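PDB 6DY3: N-acylethanolamine-hydrolyzing acid amidase subunit beta from Caenorhabditis elegans, which probably hydrolyses bioactive fatty acid amides such as N-palmitoylethanolamine to ethanolamine and free fatty acids, as one subunit of an autocatalytically cleaved heterodimer. Local coordinates for residues N53-G58 and D98-Q103; E108-F113 and E133-S138. All blocks are in the same frame, centred on the assembly; numbering follows the deposited sequence.

From the N terminus, the chain first reaches contact 1, where residues 53-58 enter strand 57-60. It then runs through strand 64-70 and helix 76-89 before helix 92-102 returns to close this 39-residue loop. Helix 106-113 follows almost at once and opens contact 2; strand 122-127 is added to the sheet, and strand 134-139 closes the second, shorter loop. The two loops stand in series, neither nested nor crossed, with contact centres about 13 Å apart. Consecutive helices thus pack on different parts of the same seven-stranded antiparallel sheet. They also touch each other, Val-99 of contact 1 packing against Ala-109 and Phe-113 of contact 2.

Contact 1. Residues N53-G58 and D98-Q103; sequences NGVLTG and DVLENQ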
loop_
_atom_site.group_PDB
_atom_site.type_symbol
_atom_site.label_atom_id
_atom_site.label_comp_id
_atom_site.label_asym_id
_atom_site.label_seq_id
_atom_site.Cartn_x
_atom_site.Cartn_y
_atom_site.Cartn_z
ATOM N N ASN B 53 3.023 -7.154 -8.320
ATOM C CA ASN B 53 4.292 -6.481 -8.571
ATOM C C ASN B 53 4.179 -4.963 -8.465
ATOM O O ASN B 53 5.133 -4.253 -8.797
ATOM C CB ASN B 53 4.865 -6.887 -9.938
ATOM C CG ASN B 53 3.876 -6.720 -11.067
ATOM O OD1 ASN B 53 2.672 -6.892 -10.886
ATOM N ND2 ASN B 53 4.384 -6.395 -12.253
ATOM N N GLY B 54 3.037 -4.449 -8.003
ATOM C CA GLY B 54 2.929 -3.061 -7.612
ATOM C C GLY B 54 3.315 -2.874 -6.156
ATOM O O GLY B 54 3.602 -3.827 -5.435
ATOM N N VAL B 55 3.320 -1.612 -5.727
ATOM C CA VAL B 55 3.679 -1.244 -4.360
ATOM C C VAL B 55 2.590 -0.351 -3.780
ATOM O O VAL B 55 2.253 0.682 -4.368
ATOM C CB VAL B 55 5.040 -0.523 -4.289
ATOM C CG1 VAL B 55 5.373 -0.144 -2.834
ATOM C CG2 VAL B 55 6.138 -1.386 -4.883
ATOM N N LEU B 56 2.065 -0.734 -2.613
ATOM C CA LEU B 56 1.145 0.107 -1.861
ATOM C C LEU B 56 1.705 0.557 -0.519
ATOM O O LEU B 56 1.109 1.436 0.116
ATOM C CB LEU B 56 -0.188 -0.623 -1.633
ATOM C CG LEU B 56 -0.954 -0.991 -2.908
ATOM C CD1 LEU B 56 -2.200 -1.779 -2.561
ATOM C CD2 LEU B 56 -1.314 0.247 -3.725
ATOM N N THR B 57 2.821 -0.014 -0.075
ATOM C CA THR B 57 3.541 0.437 1.112
ATOM C C THR B 57 5.018 0.382 0.751
ATOM O O THR B 57 5.568 -0.711 0.583
ATOM C CB THR B 57 3.249 -0.449 2.326
ATOM O OG1 THR B 57 1.834 -0.580 2.512
ATOM C CG2 THR B 57 3.887 0.133 3.589
ATOM N N GLY B 58 5.654 1.545 0.615
ATOM C CA GLY B 58 6.999 1.590 0.080
ATOM C C GLY B 58 7.787 2.782 0.571
ATOM O O GLY B 58 7.270 3.664 1.259
ATOM N N ASP B 98 5.793 3.607 -9.791
ATOM C CA ASP B 98 6.428 4.507 -10.746
ATOM C C ASP B 98 6.906 5.781 -10.064
ATOM O O ASP B 98 7.947 6.337 -10.430
ATOM C CB ASP B 98 5.454 4.832 -11.877
ATOM C CG ASP B 98 6.058 5.739 -12.927
ATOM O OD1 ASP B 98 6.818 5.236 -13.785
ATOM O OD2 ASP B 98 5.767 6.954 -12.899
ATOM N N VAL B 99 6.151 6.270 -9.081
ATOM C CA VAL B 99 6.587 7.449 -8.342
ATOM C C VAL B 99 7.832 7.132 -7.524
ATOM O O VAL B 99 8.780 7.927 -7.477
ATOM C CB VAL B 99 5.443 7.979 -7.455
ATOM C CG1 VAL B 99 5.934 9.101 -6.534
ATOM C CG2 VAL B 99 4.293 8.469 -8.314
ATOM N N LEU B 100 7.854 5.968 -6.868
ATOM C CA LEU B 100 9.027 5.575 -6.092
ATOM C C LEU B 100 10.262 5.451 -6.970
ATOM O O LEU B 100 11.383 5.653 -6.492
ATOM C CB LEU B 100 8.769 4.248 -5.372
ATOM C CG LEU B 100 7.834 4.285 -4.163
ATOM C CD1 LEU B 100 7.495 2.870 -3.703
ATOM C CD2 LEU B 100 8.456 5.084 -3.032
ATOM N N GLU B 101 10.080 5.129 -8.248
ATOM C CA GLU B 101 11.206 4.896 -9.141
ATOM C C GLU B 101 11.721 6.167 -9.802
ATOM O O GLU B 101 12.922 6.261 -10.070
ATOM C CB GLU B 101 10.811 3.885 -10.222
ATOM C CG GLU B 101 11.974 3.399 -11.076
ATOM C CD GLU B 101 11.625 2.168 -11.894
ATOM O OE1 GLU B 101 11.188 1.157 -11.305
ATOM O OE2 GLU B 101 11.792 2.207 -13.128
ATOM N N ASN B 102 10.852 7.152 -10.055
ATOM C CA ASN B 102 11.209 8.329 -10.838
ATOM C C ASN B 102 11.153 9.649 -10.079
ATOM O O ASN B 102 11.593 10.667 -10.624
ATOM C CB ASN B 102 10.296 8.431 -12.071
ATOM C CG ASN B 102 10.386 7.210 -12.961
ATOM O OD1 ASN B 102 11.474 6.694 -13.216
ATOM N ND2 ASN B 102 9.237 6.714 -13.404
ATOM N N GLN B 103 10.616 9.682 -8.864
ATOM C CA GLN B 103 10.577 10.896 -8.056
ATOM C C GLN B 103 11.540 10.729 -6.887
ATOM O O GLN B 103 11.373 9.824 -6.063
ATOM C CB GLN B 103 9.156 11.189 -7.573
ATOM C CG GLN B 103 8.134 11.296 -8.702
ATOM C CD GLN B 103 8.488 12.358 -9.742
ATOM O OE1 GLN B 103 9.014 13.421 -9.420
ATOM N NE2 GLN B 103 8.206 12.060 -11.000
#
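Torsions on both sides aim single methyl groups at each other, one from Leu-100 and one from Val-55. In Leu-100, CG lies beside the backbone N (chi1 -74°), and the extended second torsion (chi2 171°) carries CD1 out as the leading branch, away from the helix. Val-55 turns CG1 beside its own carbonyl carbon, opposite the backbone N (chi1 180°). Leu-100 CD1 and Val-55 CG1 meet at 3.8 Å, and the two side chains cross at about a right angle. The same leucine methyl lies against the backbone of Gly-58, with CD1 4.0 Å from Gly-58 CA. Since Gly-58 has no side chain, the helix residue packs directly on the main chain of the strand there. Val-55 CG1 is itself 3.8 Å from Gly-58 CA, so the three carbons form a compact triangle with the leucine methyl at its helix-side corner.

Val-55 and Gly-58 share this side because the chain between them is not fully extended. The backbone turns at Leu-56, and Val-55 CA comes within 6.2 Å of Gly-58 CA. Leu-56 and Thr-57 direct their side chains away from the helix. The touching residues are all buried, and their small interface of 101 Å² is purely apolar.

Leu-100 also packs on Tyr-64 and Val-66 of the adjoining strand 64-70, while Val-55 touches Arg-97 one turn earlier in helix 92-102. Thr-57 faces Thr-213 and Met-215 of strand 209-215 and makes a weak hydrogen bond to Arg-17, a residue probably important for activity. The seven-stranded sheet therefore lies between helix 92-102 and the second sheet, in keeping with the layered alpha-beta-beta-alpha sandwich of Ntn hydrolases.

Contact 2. Residues E108-F113 and E133-S138; sequences EAVDAF and EGVVIS
Ile-137 is the main bump on the strand, and its CD1 settles into a hollow on the helix between Val-110 and Phe-113, one turn apart. The near wall is Phe-113 CB, 3.5 Å from Ile-137 CD1; the other is Val-110, whose carbonyl O lies 3.9 Å and whose CG1 lies 4.1 Å from the same methyl. An extended side chain (chi2 172°) carries CD1 this far from the strand, while the shorter branch, CG2, sits 3.8 Å from Phe-113 O. A second bump, Val-135, projects from the same face of the strand two residues earlier. Its CG1 meets Val-110 CG2 tip to tip at 4.0 Å, so the two methyls of Val-110 are divided between the two strand residues. Helix and strand run nearly parallel, at 15° with axes 9.9 Å apart, which lets successive residues on one strand face follow the helix.

The Phe-113 ring leads away from Ile-137 and wedges between Phe-95, Ile-96 and Val-99 of helix 92-102 and Ile-124 and Val-126 of strand 122-127. Helix 106-113 thereby joins its neighbouring helix to two adjacent antiparallel strands of the seven-stranded sheet.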
loop_
_atom_site.group_PDB
_atom_site.type_symbol
_atom_site.label_atom_id
_atom_site.label_comp_id
_atom_site.label_asym_id
_atom_site.label_seq_id
_atom_site.Cartn_x
_atom_site.Cartn_y
_atom_site.Cartn_z
ATOM N N GLU B 108 8.907 16.156 -4.662
ATOM C CA GLU B 108 8.578 15.650 -5.990
ATOM C C GLU B 108 7.492 14.586 -5.918
ATOM O O GLU B 108 6.579 14.561 -6.753
ATOM C CB GLU B 108 9.829 15.093 -6.666
ATOM C CG GLU B 108 10.779 16.156 -7.183
ATOM C CD GLU B 108 12.094 15.583 -7.684
ATOM O OE1 GLU B 108 12.617 14.635 -7.062
ATOM O OE2 GLU B 108 12.596 16.075 -8.713
ATOM N N ALA B 109 7.566 13.705 -4.920
ATOM C CA ALA B 109 6.570 12.649 -4.793
ATOM C C ALA B 109 5.200 13.219 -4.442
ATOM O O ALA B 109 4.181 12.767 -4.977
ATOM C CB ALA B 109 7.016 11.635 -3.740
ATOM N N VAL B 110 5.153 14.211 -3.548
ATOM C CA VAL B 110 3.872 14.788 -3.149
ATOM C C VAL B 110 3.177 15.437 -4.339
ATOM O O VAL B 110 1.957 15.317 -4.506
ATOM C CB VAL B 110 4.077 15.791 -1.997
ATOM C CG1 VAL B 110 2.775 16.521 -1.673
ATOM C CG2 VAL B 110 4.597 15.079 -0.758
ATOM N N ASP B 111 3.931 16.133 -5.186
ATOM C CA ASP B 111 3.312 16.767 -6.344
ATOM C C ASP B 111 2.806 15.731 -7.340
ATOM O O ASP B 111 1.721 15.891 -7.911
ATOM C CB ASP B 111 4.304 17.722 -7.009
ATOM C CG ASP B 111 4.554 18.968 -6.178
ATOM O OD1 ASP B 111 3.630 19.381 -5.443
ATOM O OD2 ASP B 111 5.667 19.533 -6.254
ATOM N N ALA B 112 3.561 14.647 -7.536
ATOM C CA ALA B 112 3.130 13.597 -8.452
ATOM C C ALA B 112 1.811 12.986 -7.998
ATOM O O ALA B 112 0.925 12.724 -8.820
ATOM C CB ALA B 112 4.210 12.524 -8.563
ATOM N N PHE B 113 1.663 12.759 -6.692
ATOM C CA PHE B 113 0.435 12.206 -6.135
ATOM C C PHE B 113 -0.712 13.211 -6.131
ATOM O O PHE B 113 -1.861 12.805 -5.932
ATOM C CB PHE B 113 0.677 11.712 -4.699
ATOM C CG PHE B 113 1.597 10.514 -4.599
ATOM C CD1 PHE B 113 1.472 9.440 -5.464
ATOM C CD2 PHE B 113 2.589 10.468 -3.631
ATOM C CE1 PHE B 113 2.311 8.348 -5.366
ATOM C CE2 PHE B 113 3.432 9.376 -3.533
ATOM C CZ PHE B 113 3.289 8.316 -4.403
ATOM N N GLU B 133 7.316 17.691 6.808
ATOM C CA GLU B 133 7.240 16.843 5.620
ATOM C C GLU B 133 6.469 15.572 5.978
ATOM O O GLU B 133 7.014 14.474 6.104
ATOM C CB GLU B 133 8.626 16.539 5.074
ATOM C CG GLU B 133 9.239 17.705 4.314
ATOM C CD GLU B 133 10.400 17.299 3.418
ATOM O OE1 GLU B 133 10.996 16.226 3.652
ATOM O OE2 GLU B 133 10.732 18.069 2.491
ATOM N N GLY B 134 5.168 15.760 6.181
ATOM C CA GLY B 134 4.232 14.675 6.390
ATOM C C GLY B 134 2.850 15.123 5.963
ATOM O O GLY B 134 2.350 16.136 6.459
ATOM N N VAL B 135 2.223 14.401 5.037
ATOM C CA VAL B 135 0.977 14.855 4.436
ATOM C C VAL B 135 0.052 13.672 4.191
ATOM O O VAL B 135 0.493 12.558 3.894
ATOM C CB VAL B 135 1.231 15.610 3.111
ATOM C CG1 VAL B 135 1.826 14.671 2.056
ATOM C CG2 VAL B 135 -0.054 16.244 2.606
ATOM N N VAL B 136 -1.245 13.926 4.325
ATOM C CA VAL B 136 -2.282 13.027 3.839
ATOM C C VAL B 136 -2.829 13.633 2.560
ATOM O O VAL B 136 -3.285 14.782 2.559
ATOM C CB VAL B 136 -3.397 12.822 4.877
ATOM C CG1 VAL B 136 -4.568 12.074 4.266
ATOM C CG2 VAL B 136 -2.867 12.062 6.079
ATOM N N ILE B 137 -2.751 12.883 1.465
ATOM C CA ILE B 137 -3.296 13.310 0.181
ATOM C C ILE B 137 -4.624 12.597 -0.024
ATOM O O ILE B 137 -4.680 11.362 -0.063
ATOM C CB ILE B 137 -2.324 13.015 -0.970
ATOM C CG1 ILE B 137 -1.003 13.756 -0.744
ATOM C CG2 ILE B 137 -2.958 13.389 -2.315
ATOM C CD1 ILE B 137 0.091 13.392 -1.726
ATOM N N SER B 138 -5.692 13.371 -0.163
ATOM C CA SER B 138 -7.029 12.827 -0.355
ATOM C C SER B 138 -7.350 12.855 -1.842
ATOM O O SER B 138 -7.582 13.926 -2.412
ATOM C CB SER B 138 -8.060 13.626 0.437
ATOM O OG SER B 138 -7.716 13.644 1.808
#